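Local coordinates for protein thiazoline oxidase/subtilisin-like protease (Prochloron didemni, PDB 4H6X) that probably cleaves and cyclises patellamide precursor peptides, as a subtilisin-like maturation protease of a transamidating family, at residues Gly40-Thr45 with Asn136-Ala141; Tyr44-Phe49 with Leu258-Cys263. One frame throughout, in Å; residues are numbered along the deposited sequence.

Interaction 1. Residues Gly40-Thr45 with Asn136-Ala141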
loop_
_atom_site.group_PDB
_atom_site.type_symbol
_atom_site.label_atom_id
_atom_site.label_comp_id
_atom_site.label_asym_id
_atom_site.label_seq_id
_atom_site.Cartn_x
_atom_site.Cartn_y
_atom_site.Cartn_z
ATOM N N GLY A 40 1.793 -2.595 -10.485
ATOM C CA GLY A 40 1.180 -2.760 -11.819
ATOM C C GLY A 40 0.244 -1.623 -12.194
ATOM O O GLY A 40 0.257 -0.543 -11.583
ATOM N N ASP A 41 -0.582 -1.880 -13.204
ATOM C CA ASP A 41 -1.489 -0.900 -13.765
ATOM C C ASP A 41 -2.910 -1.154 -13.232
ATOM O O ASP A 41 -3.550 -2.127 -13.626
ATOM C CB ASP A 41 -1.456 -0.996 -15.301
ATOM C CG ASP A 41 -2.206 0.129 -15.981
ATOM O OD1 ASP A 41 -2.704 1.032 -15.297
ATOM O OD2 ASP A 41 -2.297 0.115 -17.225
ATOM N N PRO A 42 -3.403 -0.271 -12.346
ATOM C CA PRO A 42 -4.708 -0.435 -11.720
ATOM C C PRO A 42 -5.846 0.016 -12.636
ATOM O O PRO A 42 -5.626 0.741 -13.615
ATOM C CB PRO A 42 -4.623 0.503 -10.514
ATOM C CG PRO A 42 -3.792 1.617 -11.015
ATOM C CD PRO A 42 -2.747 0.970 -11.900
ATOM N N ASP A 43 -7.056 -0.399 -12.288
ATOM C CA ASP A 43 -8.229 -0.177 -13.135
ATOM C C ASP A 43 -8.998 1.022 -12.593
ATOM O O ASP A 43 -9.729 0.908 -11.621
ATOM C CB ASP A 43 -9.082 -1.455 -13.154
ATOM C CG ASP A 43 -10.363 -1.326 -13.994
ATOM O OD1 ASP A 43 -10.623 -0.258 -14.592
ATOM O OD2 ASP A 43 -11.116 -2.322 -14.035
ATOM N N TYR A 44 -8.816 2.173 -13.231
ATOM C CA TYR A 44 -9.443 3.425 -12.790
ATOM C C TYR A 44 -10.929 3.568 -13.136
ATOM O O TYR A 44 -11.519 4.604 -12.838
ATOM C CB TYR A 44 -8.695 4.627 -13.380
ATOM C CG TYR A 44 -7.443 5.032 -12.649
ATOM C CD1 TYR A 44 -6.918 4.250 -11.608
ATOM C CD2 TYR A 44 -6.756 6.184 -13.016
ATOM C CE1 TYR A 44 -5.759 4.629 -10.943
ATOM C CE2 TYR A 44 -5.603 6.562 -12.352
ATOM C CZ TYR A 44 -5.107 5.781 -11.325
ATOM O OH TYR A 44 -3.940 6.159 -10.678
ATOM N N THR A 45 -11.525 2.558 -13.766
ATOM C CA THR A 45 -12.984 2.559 -13.983
ATOM C C THR A 45 -13.761 2.069 -12.756
ATOM O O THR A 45 -14.976 2.208 -12.710
ATOM C CB THR A 45 -13.424 1.726 -15.216
ATOM O OG1 THR A 45 -13.152 0.332 -14.996
ATOM C CG2 THR A 45 -12.730 2.195 -16.482
ATOM N N ASN A 136 -0.146 6.436 -9.402
ATOM C CA ASN A 136 0.290 5.105 -9.789
ATOM C C ASN A 136 1.370 5.195 -10.862
ATOM O O ASN A 136 1.209 5.908 -11.857
ATOM C CB ASN A 136 -0.897 4.276 -10.287
ATOM C CG ASN A 136 -1.746 3.722 -9.150
ATOM O OD1 ASN A 136 -1.382 2.727 -8.510
ATOM N ND2 ASN A 136 -2.888 4.338 -8.913
ATOM N N MET A 137 2.471 4.480 -10.664
ATOM C CA MET A 137 3.516 4.383 -11.686
ATOM C C MET A 137 3.608 2.921 -12.147
ATOM O O MET A 137 4.407 2.138 -11.602
ATOM C CB MET A 137 4.858 4.873 -11.135
ATOM C CG MET A 137 5.957 4.987 -12.190
ATOM S SD MET A 137 7.599 5.316 -11.496
ATOM C CE MET A 137 7.291 6.873 -10.683
ATOM N N PRO A 138 2.768 2.531 -13.129
ATOM C CA PRO A 138 2.663 1.099 -13.461
ATOM C C PRO A 138 3.940 0.537 -14.070
ATOM O O PRO A 138 4.590 1.216 -14.861
ATOM C CB PRO A 138 1.540 1.061 -14.509
ATOM C CG PRO A 138 0.741 2.293 -14.238
ATOM C CD PRO A 138 1.782 3.328 -13.873
ATOM N N GLN A 139 4.253 -0.710 -13.720
ATOM C CA GLN A 139 5.479 -1.381 -14.129
ATOM C C GLN A 139 5.227 -2.623 -15.009
ATOM O O GLN A 139 6.170 -3.350 -15.351
ATOM C CB GLN A 139 6.267 -1.820 -12.881
ATOM C CG GLN A 139 6.600 -0.703 -11.891
ATOM C CD GLN A 139 7.473 0.376 -12.507
ATOM O OE1 GLN A 139 8.410 0.082 -13.252
ATOM N NE2 GLN A 139 7.153 1.630 -12.225
ATOM N N ASP A 140 3.974 -2.895 -15.362
ATOM C CA ASP A 140 3.666 -4.225 -15.941
ATOM C C ASP A 140 4.239 -4.422 -17.349
ATOM O O ASP A 140 4.436 -5.574 -17.806
ATOM C CB ASP A 140 2.168 -4.539 -15.886
ATOM C CG ASP A 140 1.343 -3.616 -16.749
ATOM O OD1 ASP A 140 1.423 -2.376 -16.536
ATOM O OD2 ASP A 140 0.605 -4.145 -17.628
ATOM N N ALA A 141 4.528 -3.299 -18.010
ATOM C CA ALA A 141 5.027 -3.309 -19.376
ATOM C C ALA A 141 6.412 -3.925 -19.504
ATOM O O ALA A 141 6.721 -4.517 -20.540
ATOM C CB ALA A 141 4.985 -1.924 -19.983
HETATM O O HOH W 1 -1.660 -2.394 -18.418
#

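Interaction 2. Residues Tyr44-Phe49 with Leu258-Cys263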
loop_
_atom_site.group_PDB
_atom_site.type_symbol
_atom_site.label_atom_id
_atom_site.label_comp_id
_atom_site.label_asym_id
_atom_site.label_seq_id
_atom_site.Cartn_x
_atom_site.Cartn_y
_atom_site.Cartn_z
ATOM N N TYR A 44 -8.816 2.173 -13.231
ATOM C CA TYR A 44 -9.443 3.425 -12.790
ATOM C C TYR A 44 -10.929 3.568 -13.136
ATOM O O TYR A 44 -11.519 4.604 -12.838
ATOM C CB TYR A 44 -8.695 4.627 -13.380
ATOM C CG TYR A 44 -7.443 5.032 -12.649
ATOM C CD1 TYR A 44 -6.918 4.250 -11.608
ATOM C CD2 TYR A 44 -6.756 6.184 -13.016
ATOM C CE1 TYR A 44 -5.759 4.629 -10.943
ATOM C CE2 TYR A 44 -5.603 6.562 -12.352
ATOM C CZ TYR A 44 -5.107 5.781 -11.325
ATOM O OH TYR A 44 -3.940 6.159 -10.678
ATOM N N THR A 45 -11.525 2.558 -13.766
ATOM C CA THR A 45 -12.984 2.559 -13.983
ATOM C C THR A 45 -13.761 2.069 -12.756
ATOM O O THR A 45 -14.976 2.208 -12.710
ATOM C CB THR A 45 -13.424 1.726 -15.216
ATOM O OG1 THR A 45 -13.152 0.332 -14.996
ATOM C CG2 THR A 45 -12.730 2.195 -16.482
ATOM N N LEU A 46 -13.074 1.504 -11.763
ATOM C CA LEU A 46 -13.766 1.012 -10.562
ATOM C C LEU A 46 -14.283 2.158 -9.709
ATOM O O LEU A 46 -13.583 3.160 -9.517
ATOM C CB LEU A 46 -12.871 0.088 -9.742
ATOM C CG LEU A 46 -12.208 -1.042 -10.533
ATOM C CD1 LEU A 46 -11.348 -1.916 -9.633
ATOM C CD2 LEU A 46 -13.242 -1.885 -11.271
ATOM N N SER A 47 -15.507 2.012 -9.194
ATOM C CA SER A 47 -16.175 3.101 -8.476
ATOM C C SER A 47 -15.435 3.523 -7.209
ATOM O O SER A 47 -15.532 4.673 -6.799
ATOM C CB SER A 47 -17.639 2.760 -8.153
ATOM O OG SER A 47 -17.748 1.581 -7.363
ATOM N N CYS A 48 -14.678 2.607 -6.608
ATOM C CA CYS A 48 -13.873 2.953 -5.434
ATOM C C CYS A 48 -12.872 4.080 -5.699
ATOM O O CYS A 48 -12.417 4.727 -4.762
ATOM C CB CYS A 48 -13.181 1.720 -4.855
ATOM S SG CYS A 48 -11.908 0.998 -5.914
ATOM N N PHE A 49 -12.540 4.310 -6.967
ATOM C CA PHE A 49 -11.659 5.404 -7.355
ATOM C C PHE A 49 -12.415 6.652 -7.809
ATOM O O PHE A 49 -11.809 7.694 -8.054
ATOM C CB PHE A 49 -10.656 4.949 -8.417
ATOM C CG PHE A 49 -9.789 3.808 -7.968
ATOM C CD1 PHE A 49 -9.646 2.667 -8.752
ATOM C CD2 PHE A 49 -9.125 3.866 -6.740
ATOM C CE1 PHE A 49 -8.854 1.609 -8.328
ATOM C CE2 PHE A 49 -8.332 2.808 -6.309
ATOM C CZ PHE A 49 -8.199 1.678 -7.102
ATOM N N LEU A 258 -9.559 -6.561 2.406
ATOM C CA LEU A 258 -10.529 -6.265 1.356
ATOM C C LEU A 258 -9.995 -5.214 0.393
ATOM O O LEU A 258 -9.593 -4.125 0.806
ATOM C CB LEU A 258 -11.834 -5.739 1.976
ATOM C CG LEU A 258 -13.007 -5.518 1.007
ATOM C CD1 LEU A 258 -13.551 -6.860 0.530
ATOM C CD2 LEU A 258 -14.114 -4.672 1.633
ATOM N N GLY A 259 -10.024 -5.529 -0.897
ATOM C CA GLY A 259 -9.660 -4.561 -1.902
ATOM C C GLY A 259 -10.247 -4.895 -3.257
ATOM O O GLY A 259 -10.891 -5.948 -3.443
ATOM N N ALA A 260 -9.997 -4.006 -4.209
ATOM C CA ALA A 260 -10.534 -4.137 -5.565
ATOM C C ALA A 260 -9.739 -5.091 -6.463
ATOM O O ALA A 260 -8.540 -5.330 -6.243
ATOM C CB ALA A 260 -10.638 -2.769 -6.210
ATOM N N GLN A 261 -10.423 -5.619 -7.481
ATOM C CA GLN A 261 -9.817 -6.430 -8.522
ATOM C C GLN A 261 -10.289 -5.876 -9.878
ATOM O O GLN A 261 -11.400 -5.338 -9.971
ATOM C CB GLN A 261 -10.158 -7.921 -8.341
ATOM C CG GLN A 261 -11.629 -8.274 -8.552
ATOM C CD GLN A 261 -12.041 -9.606 -7.954
ATOM O OE1 GLN A 261 -13.106 -9.707 -7.344
ATOM N NE2 GLN A 261 -11.229 -10.628 -8.138
ATOM N N PRO A 262 -9.444 -5.974 -10.922
ATOM C CA PRO A 262 -9.753 -5.329 -12.207
ATOM C C PRO A 262 -11.085 -5.778 -12.822
ATOM O O PRO A 262 -11.476 -6.936 -12.664
ATOM C CB PRO A 262 -8.610 -5.781 -13.134
ATOM C CG PRO A 262 -7.548 -6.337 -12.255
ATOM C CD PRO A 262 -8.156 -6.695 -10.937
ATOM N N CYS A 263 -11.740 -4.849 -13.520
ATOM C CA CYS A 263 -12.879 -5.120 -14.419
ATOM C C CYS A 263 -14.185 -5.506 -13.734
ATOM O O CYS A 263 -15.133 -5.923 -14.401
ATOM C CB CYS A 263 -12.516 -6.178 -15.458
ATOM S SG CYS A 263 -11.127 -5.716 -16.501
#

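Interaction 1. Residues Gly40-Thr45 with Asn136-Ala141
Asn136, on strand 133-138, and Pro138 close by pack against the loop Gly40-Thr45 that leaves the neighbouring strand 34-39 of the parallel subtilase sheet. Gly40 directly follows Asp39, whose arrangement with His109 and Ser274 is consistent with a catalytic triad. Asn136 has the largest surface buried here. Its chi1 of -79° puts CG beside the backbone N, and the amide makes two distinct contacts. Over one face sits Pro42, whose CG is 3.5 Å from Asn136 CG and nearly as close to OD1 and ND2, so the ring carbon rests on the flat group. In the amide plane, ND2 donates to Tyr44 OH over 2.7 Å with an N-H...O angle of 161°, arriving at the edge of the phenol, whose ring is turned 61° from the amide. Thr114 OG1 bonds Asn136 OD1, consistent with the amide being oriented with ND2 toward Tyr44.

At Gly40 the backbones come close, the CA atoms of Gly40 and Pro138 being 4.4 Å apart. Gly40 O receives a CA-H...O contact from Pro138 CA at 3.5 Å. Next to it the Pro138 ring packs beside Asp41, CB to CB at 3.7 Å. Two acidic side chains approach one another here, Asp41 OD2 and Asp140 OD1 at 4.5 Å, a repulsion probably offset by Lys56, which salt-bridges Asp41 OD1, and by Arg103, which does the same for Asp140 OD2. A water spans the pair, donating to Asp41 OD2 at 2.9 Å and to Asp140 OD2 at 3.0 Å.

Interaction 2. Residues Tyr44-Phe49 with Leu258-Cys263
The carbonyl O of Leu46 accepts a hydrogen bond from Phe49 N at 3.0 Å, and this bond closes the short 3-10 turn that presents Leu46 and Cys48 to Ala260-Cys263. Across the contact the evidence is of apolar packing: the loop Tyr44-Phe49 and residues Leu258-Cys263 bury 175 Å² together, most of it on Leu46 and Ala260. Chi1 of -51° sets Leu46 CG beside the backbone N, and the two methyls make separate contacts. CD1 meets Ala260 CB at 3.6 Å and also lies 3.4 Å from Gln261 O, a methyl set against a backbone carbonyl. The other branch, CD2, comes 4.0 Å from Cys263 N, an N that is bonded to Asp43 OD2. Cys48 adds a second, looser touch on the same alanine methyl, its SG lying 4.0 Å from Ala260 CB. That sulfur also stands 3.8 Å above the plane of the Phe49 ring, over its centre. Ala260 is anchored separately, since its backbone N is bonded to Ser115 OG on helix 101-118; Glu265, in turn, packs on Leu46 and bonds Ser47 OG. The arrangement belongs to the subtilisin-like fold: the loop following the strand that ends in the putative triad aspartate is packed on the chain between antiparallel strands 257-259 and 268-270.

How the interactions relate
Both contacts are largely buried and use one loop, the connection from strand 34-39 to strand 53-56. Their segments overlap at Tyr44 and Thr45, though of these only Tyr44 takes part, and only in interaction 1. Interaction 1 attaches the start of that loop to an adjacent strand of the central sheet and is mixed in chemistry: prolines pack on an amide and an acidic side chain, and an amide-phenol hydrogen bond crosses it. Interaction 2 attaches the later part to the segment between two antiparallel strands; it is smaller, essentially apolar and without such a bond. Asp43 couples them: its OD2 lies 2.7 Å from Cys263 N, a probable hydrogen bond, while its OD1 accepts from Thr45 N and OG1, the former closing an Asx turn.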